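Local coordinates for concanavalin A-like lectin protein kinase family protein (Theobroma cacao, PDB 6CTH) that probably transfers phosphate from ATP to protein substrates through a protein kinase domain, which here holds an oxindole inhibitor and a magnesium ion, at residues Y128-G133 / A194-D199; D121-L126 / P278-V283; M94-G97 / S101-F104; V114-V119 / P256-C261. All coordinates share one frame; numbering follows the deposited sequence.

Interaction 1 of 4, residues Y128-G133 / A194-D199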
loop_
_atom_site.group_PDB
_atom_site.type_symbol
_atom_site.label_atom_id
_atom_site.label_comp_id
_atom_site.label_asym_id
_atom_site.label_seq_id
_atom_site.Cartn_x
_atom_site.Cartn_y
_atom_site.Cartn_z
ATOM N N TYR A 128 -2.521 4.641 12.806
ATOM C CA TYR A 128 -3.977 4.776 13.035
ATOM C C TYR A 128 -4.662 3.408 13.023
ATOM O O TYR A 128 -5.458 3.047 13.914
ATOM C CB TYR A 128 -4.564 5.734 12.044
ATOM C CG TYR A 128 -6.095 5.832 12.081
ATOM C CD1 TYR A 128 -6.714 6.617 13.019
ATOM C CD2 TYR A 128 -6.906 5.173 11.155
ATOM C CE1 TYR A 128 -8.108 6.726 13.073
ATOM C CE2 TYR A 128 -8.286 5.276 11.189
ATOM C CZ TYR A 128 -8.891 6.075 12.138
ATOM O OH TYR A 128 -10.258 6.139 12.138
ATOM N N LEU A 129 -4.331 2.584 12.018
ATOM C CA LEU A 129 -4.882 1.267 11.954
ATOM C C LEU A 129 -4.538 0.403 13.152
ATOM O O LEU A 129 -5.418 -0.257 13.724
ATOM C CB LEU A 129 -4.457 0.539 10.631
ATOM C CG LEU A 129 -4.973 1.102 9.304
ATOM C CD1 LEU A 129 -4.399 0.309 8.142
ATOM C CD2 LEU A 129 -6.490 1.147 9.262
ATOM N N HIS A 130 -3.283 0.380 13.537
ATOM C CA HIS A 130 -2.827 -0.559 14.566
ATOM C C HIS A 130 -3.191 -0.123 15.970
ATOM O O HIS A 130 -3.403 -0.997 16.822
ATOM C CB HIS A 130 -1.319 -0.790 14.494
ATOM C CG HIS A 130 -0.903 -1.624 13.314
ATOM N ND1 HIS A 130 0.432 -1.878 13.009
ATOM C CD2 HIS A 130 -1.646 -2.212 12.353
ATOM C CE1 HIS A 130 0.473 -2.631 11.920
ATOM N NE2 HIS A 130 -0.762 -2.852 11.492
ATOM N N GLU A 131 -3.262 1.183 16.207
ATOM C CA GLU A 131 -3.258 1.669 17.597
ATOM C C GLU A 131 -4.342 2.670 17.958
ATOM O O GLU A 131 -4.475 2.909 19.163
ATOM C CB GLU A 131 -1.927 2.339 17.887
ATOM C CG GLU A 131 -0.701 1.440 17.741
ATOM C CD GLU A 131 -0.745 0.176 18.603
ATOM O OE1 GLU A 131 -1.425 0.195 19.683
ATOM O OE2 GLU A 131 -0.113 -0.867 18.204
ATOM N N GLU A 132 -4.997 3.296 16.995
ATOM C CA GLU A 132 -5.867 4.453 17.318
ATOM C C GLU A 132 -7.345 4.197 17.300
ATOM O O GLU A 132 -8.100 5.064 17.800
ATOM C CB GLU A 132 -5.555 5.615 16.397
ATOM C CG GLU A 132 -4.132 6.140 16.536
ATOM C CD GLU A 132 -3.855 7.313 15.641
ATOM O OE1 GLU A 132 -4.733 8.160 15.450
ATOM O OE2 GLU A 132 -2.709 7.461 15.223
ATOM N N GLY A 133 -7.787 3.039 16.802
ATOM C CA GLY A 133 -9.213 2.681 16.770
ATOM C C GLY A 133 -9.695 1.913 17.970
ATOM O O GLY A 133 -8.880 1.395 18.751
ATOM N N ALA A 194 -1.444 -13.610 10.868
ATOM C CA ALA A 194 -1.304 -12.174 10.572
ATOM C C ALA A 194 -1.186 -11.389 11.882
ATOM O O ALA A 194 -1.784 -11.752 12.860
ATOM C CB ALA A 194 -2.468 -11.654 9.783
ATOM N N SER A 195 -0.397 -10.334 11.867
ATOM C CA SER A 195 -0.142 -9.527 13.077
ATOM C C SER A 195 0.250 -8.134 12.693
ATOM O O SER A 195 0.491 -7.839 11.529
ATOM C CB SER A 195 0.999 -10.158 13.865
ATOM O OG SER A 195 2.185 -10.188 13.057
ATOM N N LYS A 196 0.389 -7.269 13.700
ATOM C CA LYS A 196 0.935 -5.941 13.438
ATOM C C LYS A 196 2.311 -6.063 12.755
ATOM O O LYS A 196 2.604 -5.335 11.832
ATOM C CB LYS A 196 1.088 -5.139 14.744
ATOM C CG LYS A 196 -0.261 -4.779 15.384
ATOM C CD LYS A 196 -0.074 -4.085 16.748
ATOM C CE LYS A 196 -1.436 -3.973 17.435
ATOM N NZ LYS A 196 -1.239 -3.494 18.857
ATOM N N GLU A 197 3.088 -7.024 13.209
ATOM C CA GLU A 197 4.456 -7.254 12.696
ATOM C C GLU A 197 4.458 -7.729 11.214
ATOM O O GLU A 197 5.377 -7.393 10.451
ATOM C CB GLU A 197 5.200 -8.256 13.580
ATOM C CG GLU A 197 5.579 -7.763 14.979
ATOM C CD GLU A 197 4.386 -7.643 15.889
ATOM O OE1 GLU A 197 3.410 -8.404 15.711
ATOM O OE2 GLU A 197 4.343 -6.722 16.753
ATOM N N SER A 198 3.474 -8.515 10.805
ATOM C CA SER A 198 3.350 -8.854 9.386
ATOM C C SER A 198 2.986 -7.629 8.501
ATOM O O SER A 198 3.509 -7.499 7.414
ATOM C CB SER A 198 2.462 -10.097 9.127
ATOM O OG SER A 198 1.090 -9.839 9.353
ATOM N N ASP A 199 2.165 -6.729 9.032
ATOM C CA ASP A 199 1.858 -5.483 8.350
ATOM C C ASP A 199 3.125 -4.617 8.257
ATOM O O ASP A 199 3.378 -3.995 7.237
ATOM C CB ASP A 199 0.770 -4.709 9.096
ATOM C CG ASP A 199 -0.627 -5.009 8.585
ATOM O OD1 ASP A 199 -0.770 -5.781 7.621
ATOM O OD2 ASP A 199 -1.586 -4.459 9.158
#

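Interaction 2 of 4, residues D121-L126 / P278-V283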
loop_
_atom_site.group_PDB
_atom_site.type_symbol
_atom_site.label_atom_id
_atom_site.label_comp_id
_atom_site.label_asym_id
_atom_site.label_seq_id
_atom_site.Cartn_x
_atom_site.Cartn_y
_atom_site.Cartn_z
ATOM N N ASP A 121 3.441 9.378 5.440
ATOM C CA ASP A 121 1.965 9.311 5.262
ATOM C C ASP A 121 1.484 7.889 5.467
ATOM O O ASP A 121 0.543 7.640 6.194
ATOM C CB ASP A 121 1.473 9.758 3.863
ATOM C CG ASP A 121 1.519 11.276 3.614
ATOM O OD1 ASP A 121 1.677 12.061 4.576
ATOM O OD2 ASP A 121 1.349 11.675 2.425
ATOM N N LEU A 122 2.164 6.938 4.818
ATOM C CA LEU A 122 1.833 5.533 4.975
ATOM C C LEU A 122 2.039 5.101 6.427
ATOM O O LEU A 122 1.183 4.357 6.958
ATOM C CB LEU A 122 2.680 4.656 4.008
ATOM C CG LEU A 122 2.450 3.157 4.129
ATOM C CD1 LEU A 122 1.052 2.778 3.802
ATOM C CD2 LEU A 122 3.441 2.473 3.177
ATOM N N ALA A 123 3.110 5.567 7.078
ATOM C CA ALA A 123 3.381 5.188 8.477
ATOM C C ALA A 123 2.257 5.702 9.402
ATOM O O ALA A 123 1.792 4.971 10.275
ATOM C CB ALA A 123 4.721 5.685 8.949
ATOM N N SER A 124 1.824 6.919 9.124
ATOM C CA SER A 124 0.678 7.551 9.863
ATOM C C SER A 124 -0.583 6.738 9.714
ATOM O O SER A 124 -1.305 6.496 10.688
ATOM C CB SER A 124 0.476 8.999 9.418
ATOM O OG SER A 124 1.552 9.787 9.942
ATOM N N ALA A 125 -0.871 6.300 8.480
ATOM C CA ALA A 125 -2.017 5.411 8.258
ATOM C C ALA A 125 -1.943 4.140 9.095
ATOM O O ALA A 125 -2.917 3.736 9.697
ATOM C CB ALA A 125 -2.144 5.075 6.774
ATOM N N LEU A 126 -0.788 3.497 9.073
ATOM C CA LEU A 126 -0.587 2.264 9.799
ATOM C C LEU A 126 -0.714 2.461 11.308
ATOM O O LEU A 126 -1.229 1.614 12.000
ATOM C CB LEU A 126 0.758 1.658 9.435
ATOM C CG LEU A 126 0.872 0.152 9.582
ATOM C CD1 LEU A 126 -0.378 -0.550 9.094
ATOM C CD2 LEU A 126 2.098 -0.365 8.848
ATOM N N PRO A 278 10.174 -3.442 14.436
ATOM C CA PRO A 278 9.673 -2.370 15.272
ATOM C C PRO A 278 8.161 -2.266 15.253
ATOM O O PRO A 278 7.524 -2.794 14.348
ATOM C CB PRO A 278 10.242 -1.127 14.604
ATOM C CG PRO A 278 10.304 -1.496 13.135
ATOM C CD PRO A 278 10.687 -2.935 13.156
ATOM N N SER A 279 7.615 -1.533 16.223
ATOM C CA SER A 279 6.282 -1.021 16.108
ATOM C C SER A 279 6.263 0.136 15.121
ATOM O O SER A 279 7.266 0.818 14.890
ATOM C CB SER A 279 5.733 -0.531 17.443
ATOM O OG SER A 279 6.424 0.621 17.902
ATOM N N ILE A 280 5.084 0.424 14.553
ATOM C CA ILE A 280 5.027 1.517 13.600
ATOM C C ILE A 280 5.299 2.872 14.320
ATOM O O ILE A 280 5.829 3.787 13.716
ATOM C CB ILE A 280 3.718 1.524 12.779
ATOM C CG1 ILE A 280 3.830 2.468 11.583
ATOM C CG2 ILE A 280 2.521 1.826 13.652
ATOM C CD1 ILE A 280 4.777 1.999 10.525
ATOM N N ARG A 281 4.928 2.998 15.581
ATOM C CA ARG A 281 5.265 4.217 16.312
ATOM C C ARG A 281 6.790 4.426 16.418
ATOM O O ARG A 281 7.277 5.546 16.241
ATOM C CB ARG A 281 4.588 4.236 17.687
ATOM C CG ARG A 281 4.741 5.564 18.385
ATOM C CD ARG A 281 3.994 5.612 19.717
ATOM N NE ARG A 281 2.571 5.243 19.686
ATOM C CZ ARG A 281 1.584 6.064 19.437
ATOM N NH1 ARG A 281 1.839 7.284 19.059
ATOM N NH2 ARG A 281 0.365 5.607 19.472
ATOM N N GLN A 282 7.546 3.353 16.628
ATOM C CA GLN A 282 9.011 3.444 16.680
ATOM C C GLN A 282 9.582 3.832 15.347
ATOM O O GLN A 282 10.548 4.588 15.279
ATOM C CB GLN A 282 9.630 2.136 17.141
ATOM C CG GLN A 282 9.371 1.774 18.601
ATOM C CD GLN A 282 9.821 0.364 18.957
ATOM O OE1 GLN A 282 9.627 -0.609 18.214
ATOM N NE2 GLN A 282 10.472 0.254 20.111
ATOM N N VAL A 283 8.996 3.284 14.260
ATOM C CA VAL A 283 9.382 3.654 12.914
ATOM C C VAL A 283 9.223 5.142 12.682
ATOM O O VAL A 283 10.125 5.778 12.160
ATOM C CB VAL A 283 8.510 2.868 11.867
ATOM C CG1 VAL A 283 8.613 3.462 10.471
ATOM C CG2 VAL A 283 8.912 1.394 11.870
#

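Interaction 3 of 4, residues M94-G97 / S101-F104. With FE7 (N-{(3Z)-2-oxo-3-[phenyl({4-[(piperidin-1-yl)methyl]phenyl}amino)methylidene]-2,3-dihydro-1H-indol-5-yl}ethanesulfonamide), chain B.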
loop_
_atom_site.group_PDB
_atom_site.type_symbol
_atom_site.label_atom_id
_atom_site.label_comp_id
_atom_site.label_asym_id
_atom_site.label_seq_id
_atom_site.Cartn_x
_atom_site.Cartn_y
_atom_site.Cartn_z
ATOM N N MET A 94 -9.344 10.137 -8.030
ATOM C CA MET A 94 -8.031 10.691 -7.706
ATOM C C MET A 94 -7.172 10.631 -8.965
ATOM O O MET A 94 -6.633 9.559 -9.318
ATOM C CB MET A 94 -7.411 9.895 -6.569
ATOM C CG MET A 94 -8.345 9.813 -5.381
ATOM S SD MET A 94 -7.686 9.019 -3.891
ATOM C CE MET A 94 -6.500 10.228 -3.311
ATOM N N ALA A 95 -7.049 11.781 -9.624
ATOM C CA ALA A 95 -6.440 11.868 -10.966
ATOM C C ALA A 95 -4.983 11.415 -11.046
ATOM O O ALA A 95 -4.500 10.994 -12.095
ATOM C CB ALA A 95 -6.579 13.306 -11.483
ATOM N N ASN A 96 -4.263 11.502 -9.937
ATOM C CA ASN A 96 -2.891 10.968 -9.889
ATOM C C ASN A 96 -2.781 9.446 -9.747
ATOM O O ASN A 96 -1.693 8.919 -9.872
ATOM C CB ASN A 96 -2.054 11.667 -8.826
ATOM C CG ASN A 96 -1.626 13.058 -9.245
ATOM O OD1 ASN A 96 -1.150 13.276 -10.360
ATOM N ND2 ASN A 96 -1.823 14.009 -8.362
ATOM N N GLY A 97 -3.880 8.746 -9.514
ATOM C CA GLY A 97 -3.872 7.298 -9.454
ATOM C C GLY A 97 -3.050 6.682 -8.320
ATOM O O GLY A 97 -2.870 7.318 -7.244
ATOM N N SER A 101 2.148 3.366 -10.276
ATOM C CA SER A 101 2.167 3.987 -11.605
ATOM C C SER A 101 3.231 5.036 -11.707
ATOM O O SER A 101 3.799 5.222 -12.781
ATOM C CB SER A 101 0.836 4.590 -11.956
ATOM O OG SER A 101 -0.097 3.547 -12.082
ATOM N N HIS A 102 3.603 5.651 -10.594
ATOM C CA HIS A 102 4.683 6.665 -10.581
ATOM C C HIS A 102 6.028 6.078 -10.312
ATOM O O HIS A 102 6.969 6.274 -11.092
ATOM C CB HIS A 102 4.391 7.739 -9.565
ATOM C CG HIS A 102 3.155 8.505 -9.877
ATOM N ND1 HIS A 102 3.195 9.769 -10.414
ATOM C CD2 HIS A 102 1.853 8.221 -9.674
ATOM C CE1 HIS A 102 1.968 10.234 -10.525
ATOM N NE2 HIS A 102 1.131 9.308 -10.104
ATOM N N ILE A 103 6.123 5.271 -9.279
ATOM C CA ILE A 103 7.442 4.764 -8.912
ATOM C C ILE A 103 7.983 3.672 -9.819
ATOM O O ILE A 103 9.205 3.592 -9.989
ATOM C CB ILE A 103 7.533 4.331 -7.449
ATOM C CG1 ILE A 103 6.585 3.178 -7.113
ATOM C CG2 ILE A 103 7.347 5.535 -6.541
ATOM C CD1 ILE A 103 7.052 2.507 -5.834
ATOM N N PHE A 104 7.125 2.807 -10.349
ATOM C CA PHE A 104 7.611 1.733 -11.258
ATOM C C PHE A 104 7.366 2.029 -12.739
ATOM O O PHE A 104 8.241 1.716 -13.575
ATOM C CB PHE A 104 7.011 0.363 -10.917
ATOM C CG PHE A 104 7.133 -0.019 -9.461
ATOM C CD1 PHE A 104 8.348 0.096 -8.788
ATOM C CD2 PHE A 104 6.049 -0.556 -8.783
ATOM C CE1 PHE A 104 8.438 -0.264 -7.470
ATOM C CE2 PHE A 104 6.164 -0.940 -7.438
ATOM C CZ PHE A 104 7.348 -0.788 -6.812
HETATM C C4 FE7 B . -9.104 4.220 -7.187
HETATM C C14 FE7 B . -6.142 1.106 -10.083
HETATM C C5 FE7 B . -9.948 4.965 -6.342
HETATM C C6 FE7 B . -10.479 4.424 -5.184
HETATM C C11 FE7 B . -7.304 3.600 -9.686
HETATM C C7 FE7 B . -10.142 3.128 -4.839
HETATM C C8 FE7 B . -9.418 6.382 -8.026
HETATM C C9 FE7 B . -8.745 5.085 -8.298
HETATM C C10 FE7 B . -7.933 4.901 -9.396
HETATM C C12 FE7 B . -8.082 2.505 -10.043
HETATM C C13 FE7 B . -7.500 1.266 -10.237
HETATM N N1 FE7 B . -10.102 6.235 -6.867
HETATM N N2 FE7 B . -7.643 5.965 -10.157
HETATM C C3 FE7 B . -8.762 2.921 -6.813
HETATM N N3 FE7 B . -5.549 6.979 -16.160
HETATM O O2 FE7 B . -9.379 7.397 -8.710
HETATM C C2 FE7 B . -9.259 2.392 -5.621
HETATM N N FE7 B . -8.829 1.132 -5.111
HETATM S S FE7 B . -7.764 0.069 -5.708
HETATM O O FE7 B . -7.586 0.320 -7.103
HETATM O O1 FE7 B . -8.179 -1.228 -5.274
HETATM C C1 FE7 B . -6.350 0.596 -4.799
HETATM C C FE7 B . -6.788 0.828 -3.374
HETATM C C16 FE7 B . -5.934 3.428 -9.541
HETATM C C15 FE7 B . -5.360 2.185 -9.737
HETATM C C17 FE7 B . -6.935 6.149 -11.365
HETATM C C22 FE7 B . -6.400 5.087 -12.080
HETATM C C21 FE7 B . -5.677 5.322 -13.235
HETATM C C20 FE7 B . -5.469 6.611 -13.701
HETATM C C19 FE7 B . -6.003 7.665 -12.978
HETATM C C18 FE7 B . -6.732 7.443 -11.825
HETATM C C23 FE7 B . -4.694 6.861 -14.972
HETATM C C28 FE7 B . -4.768 7.370 -17.335
HETATM C C27 FE7 B . -5.654 7.590 -18.539
HETATM C C26 FE7 B . -6.476 6.356 -18.844
HETATM C C25 FE7 B . -7.194 5.865 -17.603
HETATM C C24 FE7 B . -6.235 5.718 -16.445
#

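Interaction 4 of 4, residues V114-V119 / P256-C261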
loop_
_atom_site.group_PDB
_atom_site.type_symbol
_atom_site.label_atom_id
_atom_site.label_comp_id
_atom_site.label_asym_id
_atom_site.label_seq_id
_atom_site.Cartn_x
_atom_site.Cartn_y
_atom_site.Cartn_z
ATOM N N VAL A 114 9.035 14.333 -1.938
ATOM C CA VAL A 114 7.715 13.717 -2.028
ATOM C C VAL A 114 7.741 12.251 -1.575
ATOM O O VAL A 114 6.867 11.843 -0.827
ATOM C CB VAL A 114 7.105 13.898 -3.428
ATOM C CG1 VAL A 114 5.896 12.991 -3.623
ATOM C CG2 VAL A 114 6.734 15.362 -3.661
ATOM N N ARG A 115 8.763 11.492 -1.951
ATOM C CA ARG A 115 8.839 10.092 -1.545
ATOM C C ARG A 115 8.938 9.881 -0.032
ATOM O O ARG A 115 8.286 9.006 0.520
ATOM C CB ARG A 115 10.037 9.419 -2.211
ATOM C CG ARG A 115 9.883 9.201 -3.702
ATOM C CD ARG A 115 11.139 8.593 -4.299
ATOM N NE ARG A 115 11.253 8.886 -5.720
ATOM C CZ ARG A 115 11.647 8.011 -6.637
ATOM N NH1 ARG A 115 11.969 6.777 -6.288
ATOM N NH2 ARG A 115 11.716 8.375 -7.906
ATOM N N TYR A 116 9.751 10.696 0.626
ATOM C CA TYR A 116 9.970 10.600 2.077
ATOM C C TYR A 116 8.649 10.984 2.767
ATOM O O TYR A 116 8.288 10.364 3.753
ATOM C CB TYR A 116 11.105 11.488 2.531
ATOM C CG TYR A 116 11.773 11.074 3.839
ATOM C CD1 TYR A 116 12.455 9.874 3.944
ATOM C CD2 TYR A 116 11.759 11.898 4.943
ATOM C CE1 TYR A 116 13.064 9.493 5.118
ATOM C CE2 TYR A 116 12.366 11.528 6.150
ATOM C CZ TYR A 116 13.007 10.322 6.222
ATOM O OH TYR A 116 13.655 9.960 7.364
ATOM N N ARG A 117 7.944 11.963 2.214
ATOM C CA ARG A 117 6.648 12.374 2.744
ATOM C C ARG A 117 5.627 11.242 2.616
ATOM O O ARG A 117 4.857 10.983 3.530
ATOM C CB ARG A 117 6.151 13.619 2.018
ATOM C CG ARG A 117 5.140 14.433 2.806
ATOM C CD ARG A 117 4.080 15.021 1.893
ATOM N NE ARG A 117 4.607 16.097 1.065
ATOM C CZ ARG A 117 4.270 16.295 -0.205
ATOM N NH1 ARG A 117 4.797 17.303 -0.880
ATOM N NH2 ARG A 117 3.407 15.485 -0.797
ATOM N N ILE A 118 5.636 10.563 1.472
ATOM C CA ILE A 118 4.743 9.451 1.232
ATOM C C ILE A 118 4.972 8.333 2.245
ATOM O O ILE A 118 4.016 7.751 2.751
ATOM C CB ILE A 118 4.857 8.933 -0.230
ATOM C CG1 ILE A 118 4.198 9.945 -1.207
ATOM C CG2 ILE A 118 4.221 7.552 -0.383
ATOM C CD1 ILE A 118 4.525 9.752 -2.670
ATOM N N VAL A 119 6.218 8.012 2.545
ATOM C CA VAL A 119 6.503 6.950 3.501
ATOM C C VAL A 119 5.947 7.379 4.867
ATOM O O VAL A 119 5.343 6.562 5.563
ATOM C CB VAL A 119 8.006 6.657 3.599
ATOM C CG1 VAL A 119 8.323 5.730 4.769
ATOM C CG2 VAL A 119 8.484 6.056 2.301
ATOM N N PRO A 256 20.934 12.471 1.548
ATOM C CA PRO A 256 21.594 11.218 1.975
ATOM C C PRO A 256 21.271 10.687 3.371
ATOM O O PRO A 256 21.285 9.488 3.607
ATOM C CB PRO A 256 23.109 11.572 1.921
ATOM C CG PRO A 256 23.210 12.803 1.077
ATOM C CD PRO A 256 21.918 13.545 1.299
ATOM N N LYS A 257 21.100 11.600 4.295
ATOM C CA LYS A 257 20.736 11.288 5.664
ATOM C C LYS A 257 19.325 10.620 5.724
ATOM O O LYS A 257 19.116 9.653 6.453
ATOM C CB LYS A 257 20.747 12.592 6.432
ATOM C CG LYS A 257 20.517 12.486 7.908
ATOM C CD LYS A 257 20.321 13.889 8.500
ATOM C CE LYS A 257 19.782 13.818 9.915
ATOM N NZ LYS A 257 20.677 12.973 10.769
ATOM N N GLN A 258 18.390 11.157 4.946
ATOM C CA GLN A 258 17.017 10.616 4.858
ATOM C C GLN A 258 17.023 9.318 4.092
ATOM O O GLN A 258 16.280 8.406 4.415
ATOM C CB GLN A 258 16.049 11.623 4.217
ATOM C CG GLN A 258 15.713 12.819 5.101
ATOM C CD GLN A 258 14.779 13.826 4.451
ATOM O OE1 GLN A 258 14.503 13.785 3.258
ATOM N NE2 GLN A 258 14.292 14.748 5.248
ATOM N N LEU A 259 17.900 9.185 3.094
ATOM C CA LEU A 259 17.965 7.940 2.343
ATOM C C LEU A 259 18.456 6.825 3.229
ATOM O O LEU A 259 17.906 5.735 3.209
ATOM C CB LEU A 259 18.883 8.040 1.109
ATOM C CG LEU A 259 19.156 6.722 0.388
ATOM C CD1 LEU A 259 17.903 6.054 -0.174
ATOM C CD2 LEU A 259 20.157 6.995 -0.725
ATOM N N GLU A 260 19.518 7.095 3.995
ATOM C CA GLU A 260 20.032 6.127 4.922
ATOM C C GLU A 260 18.956 5.697 5.890
ATOM O O GLU A 260 18.806 4.515 6.198
ATOM C CB GLU A 260 21.211 6.730 5.730
ATOM C CG GLU A 260 21.839 5.773 6.717
ATOM C CD GLU A 260 23.064 6.389 7.400
ATOM O OE1 GLU A 260 22.905 7.437 8.047
ATOM O OE2 GLU A 260 24.150 5.835 7.206
ATOM N N CYS A 261 18.236 6.684 6.391
ATOM C CA CYS A 261 17.228 6.429 7.397
ATOM C C CYS A 261 16.127 5.559 6.826
ATOM O O CYS A 261 15.715 4.599 7.463
ATOM C CB CYS A 261 16.662 7.733 7.890
ATOM S SG CYS A 261 15.566 7.479 9.294
#

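Interaction 1 of 4, residues Y128-G133 / A194-D199
His130 and Lys196 bring the two backbones nearest, with 6.7 Å between their CA atoms, where the end of helix 112-132 meets the first turn of helix 196-212. The His130 ring meets two partners, one over a face and one at its edge. Over the face runs the aliphatic chain of Lys196, whose CG sits 3.9 Å from the centroid of the His130 ring in a CH-pi contact. At the edge of the ring stands Asp199. His130 NE2 donates to Asp199 OD2 over 3.0 Å. The bond is nearly straight at 177°, and it lies in the ring plane. Ring and carboxylate are almost coplanar, 5° apart, and OD2 accepts this bond with its anti lone pair. The same OD2 also accepts from the backbone N of His139, while OD1 accepts from Arg140 N. Three N-H groups therefore hold the buried carboxylate and fix its rotation. Past the ring, the Lys196 chain runs on extended, and NZ forms a salt bridge with Glu131 OE2 at 2.9 Å. Glu131 is bent at its second torsion (chi2 -56°), which brings its carboxylate across the lysine. This ion pair lies on the exposed side of the contact. Behind Lys196, Ser195 caps the helix: Ser198 N donates to Ser195 OG and Ser195 N to Ser198 OG, a capping box. An aspartate early in helix F that grips the backbone of the His-Arg-Asp motif is a hallmark of the protein kinase fold, and His130 braces it from helix E.

Interaction 2 of 4, residues D121-L126 / P278-V283
Ile280 packs against Ala123 and Leu126 where helix 280-287 meets helix 112-132 in the helical C-lobe of the kinase fold. Ala123 and Ile280 bring the backbones nearest, with their CA atoms 6.5 Å apart. The tight part is wholly apolar in its side chains, and one residue, Ile280, carries it from the helix 280-287 side. Its CG1 branch points anti to the backbone N (chi1 -167°), which carries CG1 and CD1 over the surface of helix 112-132. Ile280 CG1 lies 3.8 Å from Leu126 CB. It also comes within 3.5 Å of the backbone oxygen Ala123 O, a carbon-oxygen contact. Ile280 CD1 reaches between the two partners, 3.9 Å from Leu126 CD2 and 4.0 Å from Ala123 CB. The close approach of the backbones here is consistent with the small side chain of Ala123. The other branch, Ile280 CG2, rests against the carbonyl end of Leu126. Around this core the packing is wider. Val283 faces helix 112-132 without close contact, and its side chain touches Val265 and Cys269 of helix 256-269 and Phe203 of helix 196-212. Phe203 also meets Leu122 and Ala123, so helix 196-212 closes the same buried layer. The other side of helix 280-287 turns to solvent, with Gln282 exposed. There Ser279 and Gln282 form a capping box at the start of the helix. Gln282 N donates to Ser279 OG at 3.2 Å. In return, Ser279 N donates to Gln282 OE1 at 3.0 Å, from a position tilted 20° out of the amide's carbonyl plane.

Interaction 3 of 4, residues M94-G97 / S101-F104
Asn96 and His102 join a type I beta turn, Met94 to Gly97, to the short helix 99-103 that follows it. The turn is closed by Gly97 N donating to Met94 O at 2.9 Å. Across the contact, His102 NE2 donates to the backbone oxygen Asn96 O, also at 2.9 Å. The N-H points at the oxygen with an angle of 160°. Asn96 O lies in the plane of the imidazole, and the donor lies in the plane of the carbonyl. At the other nitrogen, His102 ND1 is hydrogen-bonded to Ser108 OG, so both ring nitrogens are engaged and the ring is held against rotation. The Asn96 side chain turns elsewhere, with ND2 bonded to Asp150 O. Its CB still packs 4.2 Å from His102 NE2. On the ligand side, Met94 N donates to O2 of FE7 at 2.8 Å and 171°, a nearly straight bond, while Glu92 O also bonds the inhibitor. Gly97 CA lies above the rim of the inhibitor's aniline ring, 3.7 Å from FE7 C18. Backbone bonding of an oxindole at this site is characteristic of the kinase hinge, and the histidine ties its far end to helix D.

Interaction 4 of 4, residues V114-V119 / P256-C261
The packing of helix E on helix H in the kinase C-lobe rests here on Tyr116 and Gln258, from helices 112-132 and 256-269. Their CA atoms are 7.6 Å apart, the closest pair of the two backbones. Tyr116 has CG anti to its amide nitrogen (chi1 -157°), and this sends the ring across to helix 256-269. Gln258 lies along one face of that ring. Its CB makes a CH-pi contact, 3.9 Å from the centroid of the Tyr116 ring and 14° off the ring normal. The chain then runs extended over the ring, with Gln258 CG 3.7 Å from Tyr116 CE2. The flat amide follows, stacked on the ring with the two planes 11° apart. Its carbon, Gln258 CD, sits 3.6 Å from Tyr116 CD2. The amide is held from outside the pair, since Gln258 OE1 accepts from Trp112 NE1, one turn before Tyr116. Near the ring's other end, Tyr116 CE1 lies 3.5 Å from the backbone oxygen Gln258 O. The hydroxyl end meets Cys261, the next turn of the helix, with Tyr116 OH 3.7 Å from Cys261 SG. This is packing; the polar partner of Tyr116 OH is Leu287 O, at the end of helix 280-287. One tyrosine thus spans three helices. Leu262 of helix 256-269 also touches Tyr116 and Val119, which extends the apolar layer. The arrangement is a helix-helix interface of the mainly helical kinase C-lobe, with a tyrosine covered on one face by a glutamine amide and anchored at its hydroxyl.

How the interactions relate
Interactions 1, 2 and 4 all use helix 112-132, which helices 196-212, 280-287 and 256-269 meet at successive levels. Interactions 1 and 2 touch: Asp199 OD2 lies 4.1 Å from Leu126 CD1, and their centres are 9 Å apart. Interactions 2 and 4 adjoin along the helix, with centres 14 Å apart. The Asp199 side chain of interaction 1 is about 11 Å from the magnesium ion, which Asp141 and Asp159 bind; the Leu126 side chain is about 14 Å from it. Interaction 3 contributes the hinge part of the inhibitor pocket, on the opposite side of the chain's centre from interaction 1, their centres about 25 Å apart. Its nearest atoms come within about 5 Å of interaction 4 without touching.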